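Local coordinates for periplasmic solute binding protein (Pectobacterium atrosepticum, PDB 4RY1), which probably binds a sugar in the periplasm and delivers it to an ABC-type transporter in the inner membrane, at residues Asp200-Leu205 and Lys393-Phe398; Asn370-Gln375 and Asn403-Arg408; Ser166-Ile171 and Leu376-Leu381. All coordinates share one frame; numbering follows the deposited sequence.

Contact 1: residues Asp200-Leu205 and Lys393-Phe398; sequences DQVREL and KVADDF
Arg203 NH2 donates to Asp396 OD2 at 2.9 Å, and NE of the same guanidinium donates its N-H to Asp396 OD1 at 3.1 Å. The arginine thus holds the carboxylate side-on, through NE and one terminal nitrogen, one oxygen to each. The NH2 bond is the straighter of the two, 165° at the hydrogen, and lands on the syn lone pair of OD2; OD1 is also met from its syn side, somewhat out of the carboxylate plane. The two flat groups lie 16° from coplanar. Arg203 runs extended from CG to NE, which lets it reach Asp396 while its CG rests 3.9 Å from Ala395 CB. That small methyl also packs on Arg203 CA, where the helices 199-214 and 391-409 come close, their local axes 8.7 Å apart and crossing at 121°. Further in, Val202 CG1 touches Ala395 O and approaches the rim of the Phe398 ring, 4.0 Å from CD2; the two side chains cross at about a right angle. Phe206, edge-to-face with Phe398, continues this separate apolar layer. At the partly exposed margin the paired N-H groups fix the guanidinium's rotation and probably favour an ionised Asp396, despite Asp200 OD1 lying 6.7 Å from Asp396 OD1.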
ATOM      1  N   ASP A 200     -26.224  -5.168  -7.694  1.00 28.62           N
ATOM      2  CA  ASP A 200     -26.257  -3.848  -8.354  1.00 24.84           C
ATOM      3  C   ASP A 200     -25.038  -2.970  -8.071  1.00 31.31           C
ATOM      4  O   ASP A 200     -24.522  -2.276  -8.953  1.00 26.84           O
ATOM      5  CB  ASP A 200     -27.541  -3.098  -7.988  1.00 29.64           C
ATOM      6  CG  ASP A 200     -28.739  -3.563  -8.803  1.00 43.59           C
ATOM      7  OD1 ASP A 200     -28.586  -4.502  -9.623  1.00 32.59           O
ATOM      8  OD2 ASP A 200     -29.838  -2.999  -8.608  1.00 47.03           O
ATOM      9  N   GLN A 201     -24.568  -3.009  -6.841  1.00 26.84           N
ATOM     10  CA  GLN A 201     -23.374  -2.245  -6.462  1.00 22.79           C
ATOM     11  C   GLN A 201     -22.070  -2.759  -7.100  1.00 20.71           C
ATOM     12  O   GLN A 201     -21.206  -1.968  -7.475  1.00 24.44           O
ATOM     13  CB  GLN A 201     -23.268  -2.185  -4.948  1.00 23.58           C
ATOM     14  CG  GLN A 201     -24.312  -1.250  -4.372  1.00 22.97           C
ATOM     15  CD  GLN A 201     -24.388  -1.297  -2.858  1.00 21.79           C
ATOM     16  OE1 GLN A 201     -24.275  -2.368  -2.247  1.00 27.34           O
ATOM     17  NE2 GLN A 201     -24.614  -0.141  -2.251  1.00 25.12           N
ATOM     18  N   VAL A 202     -21.956  -4.066  -7.239  1.00 21.21           N
ATOM     19  CA  VAL A 202     -20.823  -4.679  -7.966  1.00 20.49           C
ATOM     20  C   VAL A 202     -20.875  -4.237  -9.437  1.00 22.88           C
ATOM     21  O   VAL A 202     -19.859  -3.903 -10.031  1.00 22.17           O
ATOM     22  CB  VAL A 202     -20.786  -6.202  -7.836  1.00 24.21           C
ATOM     23  CG1 VAL A 202     -19.641  -6.769  -8.641  1.00 24.21           C
ATOM     24  CG2 VAL A 202     -20.633  -6.587  -6.362  1.00 21.85           C
ATOM     25  N   ARG A 203     -22.062  -4.216 -10.030  1.00 24.85           N
ATOM     26  CA  ARG A 203     -22.193  -3.627 -11.384  1.00 22.53           C
ATOM     27  C   ARG A 203     -21.745  -2.175 -11.509  1.00 22.30           C
ATOM     28  O   ARG A 203     -21.110  -1.784 -12.488  1.00 25.49           O
ATOM     29  CB  ARG A 203     -23.622  -3.714 -11.861  1.00 31.29           C
ATOM     30  CG  ARG A 203     -23.962  -5.108 -12.273  1.00 25.48           C
ATOM     31  CD  ARG A 203     -25.459  -5.252 -12.458  1.00 32.78           C
ATOM     32  NE  ARG A 203     -25.789  -6.632 -12.776  1.00 30.57           N
ATOM     33  CZ  ARG A 203     -26.974  -7.028 -13.228  1.00 42.18           C
ATOM     34  NH1 ARG A 203     -27.958  -6.152 -13.404  1.00 31.80           N
ATOM     35  NH2 ARG A 203     -27.180  -8.309 -13.498  1.00 30.50           N
ATOM     36  N   GLU A 204     -22.115  -1.387 -10.515  1.00 24.93           N
ATOM     37  CA  GLU A 204     -21.747   0.011 -10.422  1.00 25.80           C
ATOM     38  C   GLU A 204     -20.226   0.153 -10.310  1.00 24.35           C
ATOM     39  O   GLU A 204     -19.649   1.067 -10.886  1.00 25.05           O
ATOM     40  CB  GLU A 204     -22.457   0.659  -9.228  1.00 25.44           C
ATOM     41  CG  GLU A 204     -22.164   2.139  -9.045  1.00 25.33           C
ATOM     42  CD  GLU A 204     -23.032   2.797  -7.992  1.00 19.95           C
ATOM     43  OE1 GLU A 204     -23.731   2.066  -7.254  1.00 27.68           O
ATOM     44  OE2 GLU A 204     -22.956   4.037  -7.867  1.00 26.35           O
ATOM     45  N   LEU A 205     -19.596  -0.778  -9.590  1.00 21.09           N
ATOM     46  CA  LEU A 205     -18.136  -0.785  -9.404  1.00 20.91           C
ATOM     47  C   LEU A 205     -17.441  -1.031 -10.741  1.00 20.82           C
ATOM     48  O   LEU A 205     -16.515  -0.297 -11.121  1.00 20.46           O
ATOM     49  CB  LEU A 205     -17.724  -1.851  -8.379  1.00 19.96           C
ATOM     50  CG  LEU A 205     -16.217  -2.066  -8.211  1.00 19.50           C
ATOM     51  CD1 LEU A 205     -15.549  -0.866  -7.562  1.00 23.04           C
ATOM     52  CD2 LEU A 205     -15.987  -3.344  -7.421  1.00 18.95           C
ATOM     53  N   LYS A 393     -22.593  -9.279 -16.878  1.00 32.28           N
ATOM     54  CA  LYS A 393     -22.190 -10.641 -16.751  1.00 29.11           C
ATOM     55  C   LYS A 393     -20.825 -10.753 -16.036  1.00 28.53           C
ATOM     56  O   LYS A 393     -20.644 -11.588 -15.149  1.00 30.02           O
ATOM     57  CB  LYS A 393     -22.184 -11.273 -18.117  1.00 43.82           C
ATOM     58  CG  LYS A 393     -21.481 -12.591 -18.138  1.00102.09           C
ATOM     59  CD  LYS A 393     -22.287 -13.642 -17.411  1.00104.39           C
ATOM     60  CE  LYS A 393     -22.157 -14.939 -18.173  1.00102.74           C
ATOM     61  NZ  LYS A 393     -20.882 -15.629 -17.849  1.00145.84           N
ATOM     62  N   VAL A 394     -19.884  -9.901 -16.430  1.00 28.25           N
ATOM     63  CA  VAL A 394     -18.531  -9.895 -15.845  1.00 27.10           C
ATOM     64  C   VAL A 394     -18.625  -9.589 -14.343  1.00 24.49           C
ATOM     65  O   VAL A 394     -18.033 -10.272 -13.501  1.00 26.00           O
ATOM     66  CB  VAL A 394     -17.618  -8.901 -16.593  1.00 24.82           C
ATOM     67  CG1 VAL A 394     -16.288  -8.666 -15.853  1.00 23.51           C
ATOM     68  CG2 VAL A 394     -17.349  -9.416 -17.997  1.00 27.09           C
ATOM     69  N   ALA A 395     -19.430  -8.589 -14.030  1.00 24.50           N
ATOM     70  CA  ALA A 395     -19.660  -8.191 -12.644  1.00 25.80           C
ATOM     71  C   ALA A 395     -20.313  -9.286 -11.808  1.00 27.47           C
ATOM     72  O   ALA A 395     -19.819  -9.653 -10.742  1.00 24.75           O
ATOM     73  CB  ALA A 395     -20.503  -6.936 -12.611  1.00 24.54           C
ATOM     74  N   ASP A 396     -21.422  -9.822 -12.291  1.00 28.14           N
ATOM     75  CA  ASP A 396     -22.095 -10.894 -11.564  1.00 27.60           C
ATOM     76  C   ASP A 396     -21.154 -12.105 -11.359  1.00 24.10           C
ATOM     77  O   ASP A 396     -21.182 -12.752 -10.314  1.00 32.58           O
ATOM     78  CB  ASP A 396     -23.358 -11.359 -12.297  1.00 31.92           C
ATOM     79  CG  ASP A 396     -24.422 -10.270 -12.444  1.00 29.14           C
ATOM     80  OD1 ASP A 396     -24.302  -9.150 -11.904  1.00 31.48           O
ATOM     81  OD2 ASP A 396     -25.428 -10.557 -13.136  1.00 36.23           O
ATOM     82  N   ASP A 397     -20.356 -12.428 -12.374  1.00 26.54           N
ATOM     83  CA  ASP A 397     -19.387 -13.529 -12.270  1.00 24.66           C
ATOM     84  C   ASP A 397     -18.275 -13.207 -11.274  1.00 24.71           C
ATOM     85  O   ASP A 397     -17.805 -14.085 -10.549  1.00 25.92           O
ATOM     86  CB  ASP A 397     -18.766 -13.880 -13.621  1.00 25.36           C
ATOM     87  CG  ASP A 397     -19.760 -14.539 -14.574  1.00 43.91           C
ATOM     88  OD1 ASP A 397     -20.951 -14.725 -14.216  1.00 41.45           O
ATOM     89  OD2 ASP A 397     -19.335 -14.879 -15.694  1.00 41.64           O
ATOM     90  N   PHE A 398     -17.863 -11.945 -11.250  1.00 25.17           N
ATOM     91  CA  PHE A 398     -16.890 -11.512 -10.246  1.00 24.37           C
ATOM     92  C   PHE A 398     -17.481 -11.737  -8.846  1.00 24.03           C
ATOM     93  O   PHE A 398     -16.832 -12.295  -7.971  1.00 23.33           O
ATOM     94  CB  PHE A 398     -16.455 -10.052 -10.429  1.00 22.73           C
ATOM     95  CG  PHE A 398     -15.636  -9.530  -9.277  1.00 23.11           C
ATOM     96  CD1 PHE A 398     -14.267  -9.796  -9.199  1.00 21.54           C
ATOM     97  CD2 PHE A 398     -16.233  -8.813  -8.260  1.00 22.05           C
ATOM     98  CE1 PHE A 398     -13.515  -9.344  -8.121  1.00 20.50           C
ATOM     99  CE2 PHE A 398     -15.490  -8.360  -7.188  1.00 22.18           C
ATOM    100  CZ  PHE A 398     -14.127  -8.617  -7.120  1.00 18.65           C
TER

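Contact 2: residues Asn370-Gln375 and Asn403-Arg408; sequences NQELVQ and NRILKR
Glu372 and Arg408 supply the ionic part of this contact, near solvent. Arg408 meets the carboxylate end-on: NH1 donates to Glu372 OE1 at 2.7 Å, nearly straight at 171°, and NH2 donates to Glu372 OE2, also at 2.7 Å. OE1 uses its syn lone pair, whereas NH2 approaches OE2 from the syn side but 24° out of the carboxylate plane. The planes stay close to coplanar although the side chains cross at about a right angle.

The van der Waals part centres on Ile405. Its CD1 lies 3.7 Å from Glu372 O and packs on Glu372 CB, so the glutamate serves this layer with its base and the salt bridge with its tip. Having CG2 of Ile405 anti to the backbone N sets that methyl toward Asn370, 3.4 Å from Asn370 OD1, and leaves CG1 and CD1 for Glu372. The apolar pair is on the inner side, where Leu373 CD1 and Leu406 CD2 meet at 3.9 Å, and Leu172 and Ile195 pack against these two leucines respectively.

Capping is the third element. Asn370 OD1 accepts from Leu373 N at 2.9 Å, in the carbonyl plane and on a lone pair, so the oxygen beside the isoleucine methyl has a donor from its own helix start.

With local axes 174° apart, helices 371-385 and 391-409, consecutive in the chain, form an antiparallel helical hairpin, its first helix opened by an asparagine N-cap.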
ATOM      1  N   ASN A 370      -6.733  -9.589  -0.851  1.00 14.91           N
ATOM      2  CA  ASN A 370      -6.518 -11.026  -1.070  1.00 15.65           C
ATOM      3  C   ASN A 370      -6.026 -11.223  -2.508  1.00 14.52           C
ATOM      4  O   ASN A 370      -6.640 -10.684  -3.431  1.00 16.25           O
ATOM      5  CB  ASN A 370      -7.819 -11.799  -0.812  1.00 17.53           C
ATOM      6  CG  ASN A 370      -7.735 -13.260  -1.200  1.00 17.71           C
ATOM      7  OD1 ASN A 370      -7.845 -13.594  -2.374  1.00 19.14           O
ATOM      8  ND2 ASN A 370      -7.590 -14.141  -0.213  1.00 20.68           N
ATOM      9  N   GLN A 371      -4.957 -11.983  -2.707  1.00 16.43           N
ATOM     10  CA  GLN A 371      -4.341 -12.047  -4.040  1.00 16.73           C
ATOM     11  C   GLN A 371      -5.279 -12.717  -5.057  1.00 15.82           C
ATOM     12  O   GLN A 371      -5.338 -12.284  -6.202  1.00 16.31           O
ATOM     13  CB  GLN A 371      -2.996 -12.777  -4.014  1.00 25.60           C
ATOM     14  N   GLU A 372      -5.987 -13.777  -4.656  1.00 16.43           N
ATOM     15  CA  GLU A 372      -6.974 -14.392  -5.568  1.00 17.82           C
ATOM     16  C   GLU A 372      -8.077 -13.425  -5.959  1.00 16.54           C
ATOM     17  O   GLU A 372      -8.513 -13.364  -7.112  1.00 18.33           O
ATOM     18  CB  GLU A 372      -7.640 -15.609  -4.937  1.00 21.39           C
ATOM     19  CG  GLU A 372      -6.800 -16.847  -4.971  1.00 26.00           C
ATOM     20  CD  GLU A 372      -7.557 -18.081  -4.482  1.00 29.45           C
ATOM     21  OE1 GLU A 372      -7.257 -18.542  -3.371  1.00 67.07           O
ATOM     22  OE2 GLU A 372      -8.467 -18.560  -5.189  1.00 33.10           O
ATOM     23  N   LEU A 373      -8.563 -12.675  -4.982  1.00 16.90           N
ATOM     24  CA  LEU A 373      -9.609 -11.679  -5.252  1.00 15.88           C
ATOM     25  C   LEU A 373      -9.095 -10.618  -6.245  1.00 15.39           C
ATOM     26  O   LEU A 373      -9.770 -10.240  -7.197  1.00 16.59           O
ATOM     27  CB  LEU A 373     -10.080 -11.063  -3.942  1.00 18.32           C
ATOM     28  CG  LEU A 373     -11.216 -10.053  -4.031  1.00 19.58           C
ATOM     29  CD1 LEU A 373     -12.107 -10.160  -2.794  1.00 28.20           C
ATOM     30  CD2 LEU A 373     -10.731  -8.619  -4.198  1.00 30.92           C
ATOM     31  N   VAL A 374      -7.904 -10.101  -5.981  1.00 14.24           N
ATOM     32  CA  VAL A 374      -7.328  -9.070  -6.839  1.00 14.05           C
ATOM     33  C   VAL A 374      -7.090  -9.608  -8.255  1.00 14.51           C
ATOM     34  O   VAL A 374      -7.318  -8.905  -9.229  1.00 14.21           O
ATOM     35  CB  VAL A 374      -6.029  -8.521  -6.242  1.00 14.49           C
ATOM     36  CG1 VAL A 374      -5.270  -7.654  -7.234  1.00 15.77           C
ATOM     37  CG2 VAL A 374      -6.339  -7.753  -4.967  1.00 15.47           C
ATOM     38  N   GLN A 375      -6.648 -10.856  -8.366  1.00 14.70           N
ATOM     39  CA  GLN A 375      -6.485 -11.476  -9.695  1.00 16.45           C
ATOM     40  C   GLN A 375      -7.802 -11.716 -10.420  1.00 15.30           C
ATOM     41  O   GLN A 375      -7.881 -11.511 -11.627  1.00 17.53           O
ATOM     42  CB  GLN A 375      -5.656 -12.757  -9.616  1.00 18.71           C
ATOM     43  CG  GLN A 375      -4.183 -12.445  -9.404  1.00 23.53           C
ATOM     44  CD  GLN A 375      -3.637 -11.422 -10.404  1.00 25.63           C
ATOM     45  OE1 GLN A 375      -3.708 -11.637 -11.620  1.00 29.99           O
ATOM     46  NE2 GLN A 375      -3.116 -10.291  -9.898  1.00 28.43           N
ATOM     47  N   ASN A 403     -17.025 -14.370  -3.859  1.00 22.37           N
ATOM     48  CA  ASN A 403     -17.652 -14.963  -2.670  1.00 22.54           C
ATOM     49  C   ASN A 403     -17.106 -16.365  -2.363  1.00 22.97           C
ATOM     50  O   ASN A 403     -16.890 -16.696  -1.195  1.00 24.93           O
ATOM     51  CB  ASN A 403     -19.172 -14.952  -2.772  1.00 24.04           C
ATOM     52  CG  ASN A 403     -19.766 -13.590  -2.436  1.00 21.21           C
ATOM     53  OD1 ASN A 403     -19.114 -12.755  -1.791  1.00 26.59           O
ATOM     54  ND2 ASN A 403     -21.007 -13.357  -2.856  1.00 26.58           N
ATOM     55  N   ARG A 404     -16.851 -17.167  -3.397  1.00 23.12           N
ATOM     56  CA  ARG A 404     -16.161 -18.464  -3.207  1.00 28.15           C
ATOM     57  C   ARG A 404     -14.782 -18.271  -2.573  1.00 23.30           C
ATOM     58  O   ARG A 404     -14.427 -18.983  -1.659  1.00 23.25           O
ATOM     59  CB  ARG A 404     -16.044 -19.278  -4.509  1.00 23.79           C
ATOM     60  CG  ARG A 404     -17.393 -19.755  -5.061  1.00 28.06           C
ATOM     61  CD  ARG A 404     -17.266 -20.601  -6.321  1.00 50.28           C
ATOM     62  NE  ARG A 404     -17.011 -19.852  -7.558  1.00 76.83           N
ATOM     63  CZ  ARG A 404     -17.931 -19.196  -8.268  1.00 53.82           C
ATOM     64  NH1 ARG A 404     -19.196 -19.141  -7.865  1.00 97.17           N
ATOM     65  NH2 ARG A 404     -17.578 -18.572  -9.388  1.00 40.22           N
ATOM     66  N   ILE A 405     -14.019 -17.304  -3.073  1.00 22.90           N
ATOM     67  CA  ILE A 405     -12.672 -17.033  -2.539  1.00 20.13           C
ATOM     68  C   ILE A 405     -12.739 -16.648  -1.061  1.00 20.63           C
ATOM     69  O   ILE A 405     -11.995 -17.161  -0.236  1.00 19.37           O
ATOM     70  CB  ILE A 405     -11.957 -15.920  -3.331  1.00 18.73           C
ATOM     71  CG1 ILE A 405     -11.581 -16.425  -4.721  1.00 20.24           C
ATOM     72  CG2 ILE A 405     -10.705 -15.436  -2.592  1.00 18.06           C
ATOM     73  CD1 ILE A 405     -11.348 -15.336  -5.741  1.00 21.63           C
ATOM     74  N   LEU A 406     -13.656 -15.739  -0.746  1.00 18.20           N
ATOM     75  CA  LEU A 406     -13.806 -15.232   0.624  1.00 20.60           C
ATOM     76  C   LEU A 406     -14.263 -16.283   1.626  1.00 20.25           C
ATOM     77  O   LEU A 406     -13.874 -16.249   2.783  1.00 21.64           O
ATOM     78  CB  LEU A 406     -14.705 -13.993   0.653  1.00 19.37           C
ATOM     79  CG  LEU A 406     -14.143 -12.762  -0.084  1.00 20.96           C
ATOM     80  CD1 LEU A 406     -15.163 -11.643  -0.041  1.00 23.94           C
ATOM     81  CD2 LEU A 406     -12.821 -12.231   0.477  1.00 21.41           C
ATOM     82  N   LYS A 407     -15.075 -17.229   1.185  1.00 25.73           N
ATOM     83  CA  LYS A 407     -15.483 -18.308   2.090  1.00 24.01           C
ATOM     84  C   LYS A 407     -14.306 -19.199   2.487  1.00 25.76           C
ATOM     85  O   LYS A 407     -14.279 -19.780   3.565  1.00 29.43           O
ATOM     86  CB  LYS A 407     -16.612 -19.110   1.464  1.00 30.30           C
ATOM     87  CG  LYS A 407     -17.951 -18.477   1.790  1.00 52.86           C
ATOM     88  CD  LYS A 407     -18.444 -19.007   3.127  1.00 72.19           C
ATOM     89  CE  LYS A 407     -19.487 -18.130   3.799  1.00 81.33           C
ATOM     90  NZ  LYS A 407     -19.714 -18.577   5.206  1.00 54.18           N
ATOM     91  N   ARG A 408     -13.328 -19.279   1.599  1.00 23.14           N
ATOM     92  CA  ARG A 408     -12.067 -19.959   1.881  1.00 25.05           C
ATOM     93  C   ARG A 408     -11.137 -19.121   2.755  1.00 24.94           C
ATOM     94  O   ARG A 408     -10.536 -19.621   3.706  1.00 29.03           O
ATOM     95  CB  ARG A 408     -11.361 -20.346   0.576  1.00 30.89           C
ATOM     96  CG  ARG A 408     -11.576 -21.796   0.182  1.00 33.31           C
ATOM     97  CD  ARG A 408     -10.707 -22.212  -0.991  1.00 43.35           C
ATOM     98  NE  ARG A 408     -10.957 -21.433  -2.205  1.00 84.13           N
ATOM     99  CZ  ARG A 408     -10.128 -20.521  -2.711  1.00 52.95           C
ATOM    100  NH1 ARG A 408      -8.981 -20.236  -2.099  1.00 45.11           N
ATOM    101  NH2 ARG A 408     -10.458 -19.871  -3.822  1.00 68.27           N
TER

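Contact 3: residues Ser166-Ile171 and Leu376-Leu381; sequences SDVLDI and LWTTSL
Trp377 CG stands anti to its backbone N (chi1 166°), on the side of Val168, and chi2 (-107°) turns the ring so that NE1 faces that residue's carbonyl, while Thr378 has OG1 anti to its carbonyl carbon (chi1 -62°), placing the hydroxyl beside the backbone N of Val168. The two side chains grip the backbone of Val168. Val168 N donates to Thr378 OG1 at 3.0 Å, and Trp377 NE1 donates to Val168 O at 2.9 Å. Neither bond is straight; the indole N-H comes from above the carbonyl plane. Thr378 OG1 is also bonded to Val374 O one turn earlier, which ties the hydroxyl in place. Val168 is the N-cap residue of helix 169-183, and the turn leading into that helix is an Asx turn, with Asp167 OD1 accepting from Leu169 N; helix 371-385 therefore holds the start of its neighbour. The valine side chain lies beside both bonds, CB near Trp377 NE1 and CG2 near Thr378 OG1, while CG1 meets Leu381 CD1 tip to tip at 3.6 Å. Leu381 CD1 also rests over one face of the Trp377 ring, displaced toward its rim; Leu205 and Phe206 meet the indole, and Phe398 lies at the base of the tryptophan.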
ATOM      1  N   SER A 166      -0.624  -6.627 -14.511  1.00 16.03           N
ATOM      2  CA  SER A 166      -0.273  -7.642 -13.513  1.00 15.58           C
ATOM      3  C   SER A 166      -1.284  -7.695 -12.366  1.00 15.20           C
ATOM      4  O   SER A 166      -1.615  -8.768 -11.852  1.00 18.20           O
ATOM      5  CB  SER A 166       1.147  -7.400 -12.972  1.00 19.79           C
ATOM      6  OG  SER A 166       2.095  -7.597 -14.007  1.00 28.61           O
ATOM      7  N   ASP A 167      -1.770  -6.529 -11.964  1.00 15.34           N
ATOM      8  CA  ASP A 167      -2.614  -6.407 -10.787  1.00 16.39           C
ATOM      9  C   ASP A 167      -3.259  -5.032 -10.880  1.00 15.13           C
ATOM     10  O   ASP A 167      -2.587  -4.078 -11.250  1.00 14.93           O
ATOM     11  CB  ASP A 167      -1.668  -6.641  -9.588  1.00 22.36           C
ATOM     12  CG  ASP A 167      -2.089  -6.031  -8.278  1.00 28.52           C
ATOM     13  OD1 ASP A 167      -2.606  -4.909  -8.207  1.00 19.36           O
ATOM     14  OD2 ASP A 167      -1.800  -6.725  -7.266  1.00 31.62           O
ATOM     15  N   VAL A 168      -4.564  -4.940 -10.605  1.00 13.42           N
ATOM     16  CA  VAL A 168      -5.283  -3.659 -10.677  1.00 13.38           C
ATOM     17  C   VAL A 168      -5.928  -3.344  -9.313  1.00 13.80           C
ATOM     18  O   VAL A 168      -7.009  -2.787  -9.196  1.00 14.71           O
ATOM     19  CB  VAL A 168      -6.261  -3.581 -11.869  1.00 15.14           C
ATOM     20  CG1 VAL A 168      -6.731  -2.136 -12.089  1.00 14.95           C
ATOM     21  CG2 VAL A 168      -5.575  -4.133 -13.119  1.00 16.27           C
ATOM     22  N   LEU A 169      -5.204  -3.666  -8.255  1.00 13.27           N
ATOM     23  CA  LEU A 169      -5.677  -3.354  -6.905  1.00 12.77           C
ATOM     24  C   LEU A 169      -5.849  -1.851  -6.704  1.00 12.50           C
ATOM     25  O   LEU A 169      -6.756  -1.406  -5.994  1.00 13.12           O
ATOM     26  CB  LEU A 169      -4.702  -3.886  -5.853  1.00 13.61           C
ATOM     27  CG  LEU A 169      -4.975  -3.519  -4.385  1.00 13.87           C
ATOM     28  CD1 LEU A 169      -6.332  -3.990  -3.907  1.00 15.14           C
ATOM     29  CD2 LEU A 169      -3.897  -4.070  -3.474  1.00 16.70           C
ATOM     30  N   ASP A 170      -4.969  -1.047  -7.291  1.00 12.05           N
ATOM     31  CA  ASP A 170      -5.096   0.415  -7.119  1.00 12.54           C
ATOM     32  C   ASP A 170      -6.463   0.934  -7.561  1.00 12.71           C
ATOM     33  O   ASP A 170      -7.102   1.698  -6.840  1.00 12.73           O
ATOM     34  CB  ASP A 170      -3.978   1.224  -7.787  1.00 13.76           C
ATOM     35  CG  ASP A 170      -3.856   1.012  -9.280  1.00 13.18           C
ATOM     36  OD1 ASP A 170      -4.343   0.013  -9.836  1.00 13.18           O
ATOM     37  OD2 ASP A 170      -3.203   1.862  -9.892  1.00 14.47           O
ATOM     38  N   ILE A 171      -6.921   0.520  -8.739  1.00 13.41           N
ATOM     39  CA  ILE A 171      -8.211   1.030  -9.233  1.00 13.84           C
ATOM     40  C   ILE A 171      -9.377   0.361  -8.505  1.00 12.94           C
ATOM     41  O   ILE A 171     -10.404   1.021  -8.287  1.00 14.33           O
ATOM     42  CB  ILE A 171      -8.348   0.943 -10.763  1.00 13.99           C
ATOM     43  CG1 ILE A 171      -7.141   1.584 -11.461  1.00 15.66           C
ATOM     44  CG2 ILE A 171      -9.661   1.589 -11.225  1.00 14.75           C
ATOM     45  CD1 ILE A 171      -6.871   3.034 -11.130  1.00 16.03           C
ATOM     46  N   LEU A 376      -8.845 -12.049  -9.669  1.00 16.04           N
ATOM     47  CA  LEU A 376     -10.176 -12.205 -10.247  1.00 19.08           C
ATOM     48  C   LEU A 376     -10.681 -10.869 -10.804  1.00 16.39           C
ATOM     49  O   LEU A 376     -11.207 -10.797 -11.908  1.00 19.05           O
ATOM     50  CB  LEU A 376     -11.155 -12.769  -9.220  1.00 19.48           C
ATOM     51  CG  LEU A 376     -12.460 -13.265  -9.844  1.00 19.53           C
ATOM     52  CD1 LEU A 376     -12.224 -14.472 -10.737  1.00 28.58           C
ATOM     53  CD2 LEU A 376     -13.491 -13.614  -8.786  1.00 21.52           C
ATOM     54  N   TRP A 377     -10.524  -9.812 -10.016  1.00 16.60           N
ATOM     55  CA  TRP A 377     -10.796  -8.436 -10.455  1.00 17.38           C
ATOM     56  C   TRP A 377     -10.020  -8.094 -11.728  1.00 17.42           C
ATOM     57  O   TRP A 377     -10.580  -7.614 -12.719  1.00 17.26           O
ATOM     58  CB  TRP A 377     -10.435  -7.461  -9.323  1.00 17.25           C
ATOM     59  CG  TRP A 377     -10.341  -6.015  -9.673  1.00 14.79           C
ATOM     60  CD1 TRP A 377      -9.194  -5.282  -9.779  1.00 15.66           C
ATOM     61  CD2 TRP A 377     -11.421  -5.091  -9.911  1.00 14.38           C
ATOM     62  NE1 TRP A 377      -9.485  -3.986 -10.087  1.00 15.56           N
ATOM     63  CE2 TRP A 377     -10.839  -3.830 -10.170  1.00 14.91           C
ATOM     64  CE3 TRP A 377     -12.814  -5.206  -9.941  1.00 17.37           C
ATOM     65  CZ2 TRP A 377     -11.591  -2.697 -10.416  1.00 15.82           C
ATOM     66  CZ3 TRP A 377     -13.568  -4.076 -10.205  1.00 15.75           C
ATOM     67  CH2 TRP A 377     -12.962  -2.842 -10.456  1.00 16.66           C
ATOM     68  N   THR A 378      -8.723  -8.364 -11.687  1.00 15.90           N
ATOM     69  CA  THR A 378      -7.810  -8.020 -12.788  1.00 15.98           C
ATOM     70  C   THR A 378      -8.199  -8.723 -14.088  1.00 17.35           C
ATOM     71  O   THR A 378      -8.333  -8.087 -15.147  1.00 16.82           O
ATOM     72  CB  THR A 378      -6.360  -8.341 -12.382  1.00 14.27           C
ATOM     73  OG1 THR A 378      -6.009  -7.535 -11.236  1.00 14.87           O
ATOM     74  CG2 THR A 378      -5.384  -8.084 -13.520  1.00 18.01           C
ATOM     75  N   THR A 379      -8.437 -10.025 -13.981  1.00 16.00           N
ATOM     76  CA  THR A 379      -8.880 -10.819 -15.134  1.00 17.40           C
ATOM     77  C   THR A 379     -10.277 -10.384 -15.623  1.00 19.25           C
ATOM     78  O   THR A 379     -10.557 -10.392 -16.833  1.00 19.10           O
ATOM     79  CB  THR A 379      -8.769 -12.327 -14.864  1.00 21.32           C
ATOM     80  OG1 THR A 379      -9.564 -12.690 -13.737  1.00 25.19           O
ATOM     81  CG2 THR A 379      -7.325 -12.709 -14.609  1.00 23.78           C
ATOM     82  N   SER A 380     -11.135  -9.973 -14.698  1.00 19.02           N
ATOM     83  CA  SER A 380     -12.459  -9.456 -15.080  1.00 18.58           C
ATOM     84  C   SER A 380     -12.325  -8.181 -15.894  1.00 17.86           C
ATOM     85  O   SER A 380     -13.022  -8.003 -16.891  1.00 20.42           O
ATOM     86  CB  SER A 380     -13.325  -9.174 -13.858  1.00 20.50           C
ATOM     87  OG  SER A 380     -13.596 -10.368 -13.150  1.00 21.79           O
ATOM     88  N   LEU A 381     -11.442  -7.279 -15.469  1.00 17.59           N
ATOM     89  CA  LEU A 381     -11.192  -6.050 -16.251  1.00 16.90           C
ATOM     90  C   LEU A 381     -10.665  -6.365 -17.656  1.00 17.15           C
ATOM     91  O   LEU A 381     -11.039  -5.715 -18.627  1.00 18.69           O
ATOM     92  CB  LEU A 381     -10.199  -5.122 -15.538  1.00 17.10           C
ATOM     93  CG  LEU A 381     -10.639  -4.697 -14.144  1.00 18.22           C
ATOM     94  CD1 LEU A 381      -9.603  -3.724 -13.606  1.00 17.58           C
ATOM     95  CD2 LEU A 381     -12.037  -4.118 -14.057  1.00 20.05           C
TER

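In the fold
Helix 371-385 links contacts 2 and 3, and helix 391-409 links contacts 1 and 2, so the C-terminal hairpin is fastened to helices 169-183 and 199-214. Contact 3, its centre about 15 Å from the centre of the chain, is buried and combines uncharged hydrogen bonds to backbone atoms with apolar side-chain contacts. Contact 1, its centre about 25 Å from that point, is largely buried too but has an ion pair at its margin, whereas contact 2 is only partly buried and puts its ion pair near solvent. Phe398 of contact 1 touches Trp377 of contact 3 and Leu373 of contact 2, and Gln375 of contact 2 probably hydrogen-bonds to Ser166 of contact 3.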